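Local structure of acetyl-CoA acetyltransferase (Elizabethkingia anophelis NUHP1, 6BN2) at residues F323-S328 and K344-G349; R364-L369 and G381-C386. The protein probably catalyses the reversible transfer of an acetyl group between two acetyl-CoA molecules, giving acetoacetyl-CoA and free CoA. All coordinates share one frame; numbering follows the deposited sequence. Where two conformers were deposited one is given.

In the fold
Both contacts belong to the C-terminal half of the thiolase fold and follow one another along the chain: contact 1 closes at G349 before contact 2 opens at R364. Their centres are about 9 Å apart. Strand 320-323 runs parallel to strand 380-387 at one end of the large mixed sheet, and helix 358-375 lies against the pair. The two contacts meet where N324 N makes a probable hydrogen bond to A384 O, 3.1 Å away, and where N324 CB packs on I385 CD1. Both lie close to H356 and C386, the predicted proton acceptors, so the strand-end loop carrying the thiolase NEAF sequence is set beside the probable active site.

Contact 1: residues F323-S328 and K344-G349; sequences FNEAFS and KVNVNG
N346 clamps the end of strand 320-323 through its side-chain amide, making this a buried, polar loop-to-loop contact where F323 leads into the N324-F327 (NEAF) sequence. The amide grips F323 at its N-H and its carbonyl oxygen: F323 N donates to N346 OD1 over 2.9 Å, meeting a lone pair in the carbonyl plane, while N346 ND2 donates to F323 O at 2.8 Å with an N-H...O angle of 162°. The remaining N-H of ND2 goes to E325 OE2 at 2.9 Å, on the anti side, tilted out of the carboxylate plane. Three bonds therefore fix which way round the amide sits. E325 reaches it with an extended chain, tip to tip, the carboxylate and amide planes turned 45° from each other. A water donates both to E325 OE2 and to N346 O, tying the carboxylate to the type I turn N346-G349 as well. The other oxygen, E325 OE1, is held by S189 OG and V352 N, so the acid is gripped from several directions. Apolar contact is minor: in the F323 conformer given, CD2 at the ring edge meets V345 CG1 at 3.9 Å.

Helix 328-338 joins the two loops along the chain, and the backbones of K344 and N346 also bond to F321. F185 of helix 179-198 and A351 of helix 351-354 pack on E325.

Contact 2: residues R364-L369 and G381-C386; sequences RIIVTL and GAAAIC
L369 and I365, one helical turn apart, press from helix 358-375 onto strand 380-387, and most of the close packing is theirs. Over residues 364-369 and 381-386 the axes run nearly antiparallel (160°) and approach to 8.4 Å. The packing is tight at two points. At the first, I365 CG1 takes the crowded position between backbone N and carbonyl carbon (chi1 63°), and CD1 ends 3.4 Å from A384 O, the closest approach of the contact, and 3.9 Å from A383 CB. At the second, L369 has CG anti to the backbone N (chi1 178°), and CD2 comes down mainly on the peptide backbone of G381-A383, 3.6 Å from A382 C. CD1 lies over G381, 4.2 Å from its CA, where the strand has no side chain to meet it. The A383 methyl is shared by I365 and L369, whose CD2 touches A383 CB at 4.1 Å.

I366 makes the loose contact, its CG1 only brushing A383 CB at 4.4 Å. I385 CB meets I365 CD1 at 4.1 Å. None of this opens to solvent: all the touching residues are buried, and helix 98-111 packs here, with V103 on I366 and M100 on I365, A383 and I385.

The two segments meet through van der Waals contacts alone, some of them methyl against peptide backbone. Hydrogen bonds within the sheet, to E322 and I395 among others, fix the strand that carries C386, the predicted proton acceptor, while the helix face is fitted to it by shape alone.

Contact 1: residues F323-S328 and K344-G349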
ATOM      1  N   PHE A 323     -11.689  19.954   0.976  1.00 15.63           N
ATOM      2  CA  PHE A 323     -10.504  19.791   1.817  0.55 17.36           C
ATOM      3  C   PHE A 323     -10.898  18.945   3.017  1.00 19.96           C
ATOM      4  O   PHE A 323     -11.789  19.341   3.778  1.00 23.20           O
ATOM      5  CB  PHE A 323      -9.978  21.140   2.310  0.55 19.13           C
ATOM      6  CG  PHE A 323      -9.135  21.877   1.327  0.55 20.96           C
ATOM      7  CD1 PHE A 323      -7.774  21.624   1.244  0.55 22.44           C
ATOM      8  CD2 PHE A 323      -9.679  22.876   0.541  0.55 27.91           C
ATOM      9  CE1 PHE A 323      -6.972  22.329   0.350  0.55 23.99           C
ATOM     10  CE2 PHE A 323      -8.890  23.575  -0.352  0.55 23.41           C
ATOM     11  CZ  PHE A 323      -7.539  23.303  -0.451  0.55 26.56           C
ATOM     12  N   ASN A 324     -10.230  17.805   3.214  1.00 14.73           N
ATOM     13  CA  ASN A 324     -10.677  16.943   4.296  1.00 13.87           C
ATOM     14  C   ASN A 324     -10.502  17.627   5.646  1.00 22.18           C
ATOM     15  O   ASN A 324      -9.475  18.254   5.917  1.00 27.74           O
ATOM     16  CB  ASN A 324      -9.946  15.610   4.305  1.00 17.80           C
ATOM     17  CG  ASN A 324     -10.671  14.583   5.173  1.00 21.20           C
ATOM     18  OD1 ASN A 324     -11.858  14.297   4.956  1.00 20.84           O
ATOM     19  ND2 ASN A 324      -9.975  14.045   6.164  1.00 20.64           N
ATOM     20  N   GLU A 325     -11.532  17.511   6.489  1.00 20.68           N
ATOM     21  CA  GLU A 325     -11.578  18.208   7.776  1.00 20.50           C
ATOM     22  C   GLU A 325     -11.066  17.301   8.893  1.00 18.92           C
ATOM     23  O   GLU A 325     -11.805  16.908   9.784  1.00 23.71           O
ATOM     24  CB  GLU A 325     -13.012  18.650   8.088  1.00 22.27           C
ATOM     25  CG  GLU A 325     -13.695  19.423   7.008  1.00 26.80           C
ATOM     26  CD  GLU A 325     -15.117  19.819   7.379  1.00 22.73           C
ATOM     27  OE1 GLU A 325     -15.682  19.249   8.337  1.00 21.13           O
ATOM     28  OE2 GLU A 325     -15.689  20.695   6.692  1.00 24.17           O
ATOM     29  N   ALA A 326      -9.771  16.972   8.849  1.00 20.21           N
ATOM     30  CA  ALA A 326      -9.229  16.156   9.933  1.00 21.72           C
ATOM     31  C   ALA A 326      -9.471  16.829  11.279  1.00 21.92           C
ATOM     32  O   ALA A 326      -9.775  16.163  12.278  1.00 21.88           O
ATOM     33  CB  ALA A 326      -7.737  15.897   9.706  1.00 25.05           C
ATOM     34  N   PHE A 327      -9.366  18.156  11.309  1.00 18.88           N
ATOM     35  CA  PHE A 327      -9.706  19.009  12.438  1.00 18.07           C
ATOM     36  C   PHE A 327     -10.293  20.290  11.862  1.00 16.51           C
ATOM     37  O   PHE A 327      -9.948  20.686  10.741  1.00 17.43           O
ATOM     38  CB  PHE A 327      -8.471  19.370  13.292  1.00 17.86           C
ATOM     39  CG  PHE A 327      -7.753  18.178  13.866  1.00 16.54           C
ATOM     40  CD1 PHE A 327      -8.065  17.721  15.136  1.00 18.31           C
ATOM     41  CD2 PHE A 327      -6.773  17.521  13.133  1.00 18.45           C
ATOM     42  CE1 PHE A 327      -7.415  16.627  15.675  1.00 21.77           C
ATOM     43  CE2 PHE A 327      -6.118  16.414  13.662  1.00 21.38           C
ATOM     44  CZ  PHE A 327      -6.444  15.964  14.930  1.00 20.58           C
ATOM     45  N   SER A 328     -11.169  20.943  12.628  1.00 17.05           N
ATOM     46  CA  SER A 328     -11.665  22.243  12.183  1.00 15.19           C
ATOM     47  C   SER A 328     -10.507  23.201  11.930  1.00 19.50           C
ATOM     48  O   SER A 328     -10.540  24.005  10.986  1.00 19.38           O
ATOM     49  CB  SER A 328     -12.625  22.839  13.212  1.00 17.75           C
ATOM     50  OG  SER A 328     -13.833  22.083  13.297  1.00 18.98           O
ATOM     51  N   LYS A 344     -17.345  28.131  -0.832  1.00 20.07           N
ATOM     52  CA  LYS A 344     -17.000  27.242  -1.932  1.00 19.38           C
ATOM     53  C   LYS A 344     -16.277  25.983  -1.474  1.00 18.86           C
ATOM     54  O   LYS A 344     -15.923  25.149  -2.320  1.00 18.62           O
ATOM     55  CB  LYS A 344     -16.129  27.989  -2.952  1.00 20.17           C
ATOM     56  CG  LYS A 344     -16.846  29.186  -3.589  1.00 25.42           C
ATOM     57  CD  LYS A 344     -15.882  30.090  -4.355  1.00 42.55           C
ATOM     58  CE  LYS A 344     -15.008  29.312  -5.328  1.00 49.38           C
ATOM     59  NZ  LYS A 344     -14.414  30.206  -6.371  1.00 58.94           N
ATOM     60  N   VAL A 345     -16.076  25.805  -0.167  1.00 16.32           N
ATOM     61  CA  VAL A 345     -15.285  24.706   0.378  1.00 14.66           C
ATOM     62  C   VAL A 345     -16.190  23.831   1.242  1.00 15.50           C
ATOM     63  O   VAL A 345     -16.854  24.336   2.157  1.00 17.26           O
ATOM     64  CB  VAL A 345     -14.082  25.217   1.204  1.00 15.88           C
ATOM     65  CG1 VAL A 345     -13.229  24.044   1.676  1.00 17.68           C
ATOM     66  CG2 VAL A 345     -13.237  26.221   0.400  1.00 16.63           C
ATOM     67  N   ASN A 346     -16.189  22.517   0.962  1.00 15.55           N
ATOM     68  CA  ASN A 346     -16.940  21.512   1.732  1.00 14.97           C
ATOM     69  C   ASN A 346     -18.399  21.918   1.886  1.00 15.89           C
ATOM     70  O   ASN A 346     -18.934  21.984   2.999  1.00 16.63           O
ATOM     71  CB  ASN A 346     -16.307  21.271   3.110  1.00 15.87           C
ATOM     72  CG  ASN A 346     -14.890  20.753   3.021  1.00 19.86           C
ATOM     73  OD1 ASN A 346     -14.404  20.439   1.943  1.00 19.50           O
ATOM     74  ND2 ASN A 346     -14.219  20.658   4.169  1.00 21.07           N
ATOM     75  N   VAL A 347     -19.046  22.221   0.753  1.00 15.01           N
ATOM     76  CA  VAL A 347     -20.359  22.872   0.805  1.00 14.74           C
ATOM     77  C   VAL A 347     -21.471  21.943   1.283  1.00 15.11           C
ATOM     78  O   VAL A 347     -22.524  22.438   1.727  1.00 17.17           O
ATOM     79  CB  VAL A 347     -20.714  23.501  -0.556  1.00 20.45           C
ATOM     80  CG1 VAL A 347     -19.638  24.528  -0.964  1.00 18.91           C
ATOM     81  CG2 VAL A 347     -20.920  22.463  -1.620  1.00 20.80           C
ATOM     82  N   ASN A 348     -21.265  20.623   1.224  1.00 17.03           N
ATOM     83  CA  ASN A 348     -22.233  19.656   1.734  1.00 16.84           C
ATOM     84  C   ASN A 348     -21.835  19.117   3.105  1.00 17.17           C
ATOM     85  O   ASN A 348     -22.384  18.104   3.551  1.00 17.80           O
ATOM     86  CB  ASN A 348     -22.409  18.493   0.751  1.00 16.62           C
ATOM     87  CG  ASN A 348     -23.108  18.906  -0.535  1.00 18.37           C
ATOM     88  OD1 ASN A 348     -23.605  20.030  -0.655  1.00 19.22           O
ATOM     89  ND2 ASN A 348     -23.158  17.986  -1.505  1.00 17.94           N
ATOM     90  N   GLY A 349     -20.899  19.771   3.777  1.00 15.93           N
ATOM     91  CA  GLY A 349     -20.387  19.279   5.038  1.00 15.51           C
ATOM     92  C   GLY A 349     -19.064  18.565   4.842  1.00 18.45           C
ATOM     93  O   GLY A 349     -18.636  18.262   3.727  1.00 18.89           O
TER
HETATM   94  O   HOH W   1     -18.344  21.867   5.886  1.00 25.00           O

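Contact 2: residues R364-L369 and G381-C386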
ATOM      1  N   ARG A 364     -13.179   9.346  -0.753  1.00 12.03           N
ATOM      2  CA  ARG A 364     -14.537   9.779  -0.434  1.00 12.36           C
ATOM      3  C   ARG A 364     -14.755  11.242  -0.822  1.00 11.82           C
ATOM      4  O   ARG A 364     -15.798  11.593  -1.398  1.00 13.98           O
ATOM      5  CB  ARG A 364     -14.792   9.541   1.060  1.00 12.02           C
ATOM      6  CG  ARG A 364     -16.271   9.548   1.475  1.00 13.26           C
ATOM      7  CD  ARG A 364     -16.848  10.971   1.540  1.00 16.77           C
ATOM      8  NE  ARG A 364     -16.216  11.775   2.593  1.00 15.56           N
ATOM      9  CZ  ARG A 364     -16.415  13.085   2.750  1.00 18.61           C
ATOM     10  NH1 ARG A 364     -17.184  13.755   1.897  1.00 18.11           N
ATOM     11  NH2 ARG A 364     -15.829  13.732   3.747  1.00 17.74           N
ATOM     12  N   ILE A 365     -13.781  12.116  -0.534  1.00 12.74           N
ATOM     13  CA  ILE A 365     -13.991  13.527  -0.860  1.00 14.10           C
ATOM     14  C   ILE A 365     -14.010  13.768  -2.372  1.00 13.99           C
ATOM     15  O   ILE A 365     -14.629  14.736  -2.823  1.00 13.77           O
ATOM     16  CB  ILE A 365     -12.957  14.440  -0.163  1.00 11.69           C
ATOM     17  CG1 ILE A 365     -11.523  14.162  -0.619  1.00 11.05           C
ATOM     18  CG2 ILE A 365     -13.107  14.331   1.373  1.00 15.30           C
ATOM     19  CD1 ILE A 365     -10.505  15.174  -0.010  1.00 13.90           C
ATOM     20  N   ILE A 366     -13.394  12.888  -3.170  1.00 13.56           N
ATOM     21  CA  ILE A 366     -13.539  12.980  -4.626  1.00 12.87           C
ATOM     22  C   ILE A 366     -14.959  12.616  -5.049  1.00 13.47           C
ATOM     23  O   ILE A 366     -15.560  13.282  -5.908  1.00 13.38           O
ATOM     24  CB  ILE A 366     -12.513  12.073  -5.325  1.00 13.21           C
ATOM     25  CG1 ILE A 366     -11.096  12.410  -4.863  1.00 14.29           C
ATOM     26  CG2 ILE A 366     -12.620  12.249  -6.832  1.00 13.89           C
ATOM     27  CD1 ILE A 366     -10.047  11.428  -5.438  1.00 11.83           C
ATOM     28  N   VAL A 367     -15.503  11.537  -4.478  1.00 12.94           N
ATOM     29  CA  VAL A 367     -16.891  11.147  -4.741  1.00 13.01           C
ATOM     30  C   VAL A 367     -17.823  12.314  -4.437  1.00 13.72           C
ATOM     31  O   VAL A 367     -18.678  12.691  -5.255  1.00 13.73           O
ATOM     32  CB  VAL A 367     -17.262   9.905  -3.906  1.00 11.81           C
ATOM     33  CG1 VAL A 367     -18.743   9.526  -4.121  1.00 13.03           C
ATOM     34  CG2 VAL A 367     -16.351   8.715  -4.258  1.00 15.07           C
ATOM     35  N   THR A 368     -17.642  12.927  -3.265  1.00 11.90           N
ATOM     36  CA  THR A 368     -18.499  14.043  -2.884  1.00 13.74           C
ATOM     37  C   THR A 368     -18.297  15.240  -3.808  1.00 14.34           C
ATOM     38  O   THR A 368     -19.275  15.868  -4.226  1.00 15.09           O
ATOM     39  CB  THR A 368     -18.230  14.417  -1.428  1.00 16.66           C
ATOM     40  OG1 THR A 368     -18.571  13.298  -0.604  1.00 17.04           O
ATOM     41  CG2 THR A 368     -19.058  15.633  -1.002  1.00 15.30           C
ATOM     42  N   LEU A 369     -17.040  15.558  -4.137  1.00 13.50           N
ATOM     43  CA  LEU A 369     -16.749  16.686  -5.029  1.00 14.25           C
ATOM     44  C   LEU A 369     -17.438  16.528  -6.381  1.00 14.09           C
ATOM     45  O   LEU A 369     -17.989  17.495  -6.917  1.00 14.18           O
ATOM     46  CB  LEU A 369     -15.235  16.816  -5.215  1.00 13.44           C
ATOM     47  CG  LEU A 369     -14.806  17.934  -6.169  1.00 13.56           C
ATOM     48  CD1 LEU A 369     -15.180  19.300  -5.591  1.00 15.34           C
ATOM     49  CD2 LEU A 369     -13.298  17.865  -6.391  1.00 14.80           C
ATOM     50  N   GLY A 381     -13.282  21.370 -10.148  1.00 15.12           N
ATOM     51  CA  GLY A 381     -13.211  21.212  -8.710  1.00 14.62           C
ATOM     52  C   GLY A 381     -11.834  20.725  -8.301  1.00 14.89           C
ATOM     53  O   GLY A 381     -11.085  20.158  -9.098  1.00 16.77           O
ATOM     54  N   ALA A 382     -11.506  20.950  -7.033  1.00 15.32           N
ATOM     55  CA  ALA A 382     -10.255  20.422  -6.497  1.00 14.40           C
ATOM     56  C   ALA A 382     -10.505  19.791  -5.137  1.00 13.94           C
ATOM     57  O   ALA A 382     -11.294  20.302  -4.339  1.00 14.53           O
ATOM     58  CB  ALA A 382      -9.177  21.511  -6.368  1.00 17.25           C
ATOM     59  N   ALA A 383      -9.833  18.679  -4.874  1.00 13.75           N
ATOM     60  CA  ALA A 383      -9.892  18.028  -3.574  1.00 13.34           C
ATOM     61  C   ALA A 383      -8.475  17.865  -3.052  1.00 14.51           C
ATOM     62  O   ALA A 383      -7.552  17.641  -3.823  1.00 13.89           O
ATOM     63  CB  ALA A 383     -10.554  16.651  -3.655  1.00 14.21           C
ATOM     64  N   ALA A 384      -8.317  17.964  -1.732  1.00 12.27           N
ATOM     65  CA  ALA A 384      -6.993  17.794  -1.140  1.00 11.64           C
ATOM     66  C   ALA A 384      -7.141  17.246   0.265  1.00 12.65           C
ATOM     67  O   ALA A 384      -8.147  17.482   0.933  1.00 13.76           O
ATOM     68  CB  ALA A 384      -6.212  19.123  -1.104  1.00 12.66           C
ATOM     69  N   ILE A 385      -6.130  16.496   0.707  1.00 12.05           N
ATOM     70  CA  ILE A 385      -6.197  15.820   1.999  1.00 10.79           C
ATOM     71  C   ILE A 385      -4.785  15.702   2.559  1.00 13.94           C
ATOM     72  O   ILE A 385      -3.844  15.369   1.831  1.00 14.27           O
ATOM     73  CB  ILE A 385      -6.910  14.458   1.862  1.00 11.35           C
ATOM     74  CG1 ILE A 385      -7.065  13.757   3.224  1.00 12.50           C
ATOM     75  CG2 ILE A 385      -6.163  13.520   0.867  1.00 13.36           C
ATOM     76  CD1 ILE A 385      -8.208  12.707   3.210  1.00 13.83           C
ATOM     77  N   CYS A 386      -4.639  15.999   3.854  1.00 13.68           N
ATOM     78  CA  CYS A 386      -3.344  15.895   4.526  1.00 13.49           C
ATOM     79  C   CYS A 386      -3.109  14.479   5.049  1.00 14.48           C
ATOM     80  O   CYS A 386      -4.033  13.669   5.159  1.00 15.92           O
ATOM     81  CB  CYS A 386      -3.257  16.909   5.670  1.00 17.11           C
ATOM     82  SG  CYS A 386      -4.415  16.623   7.048  1.00 24.51           S
TER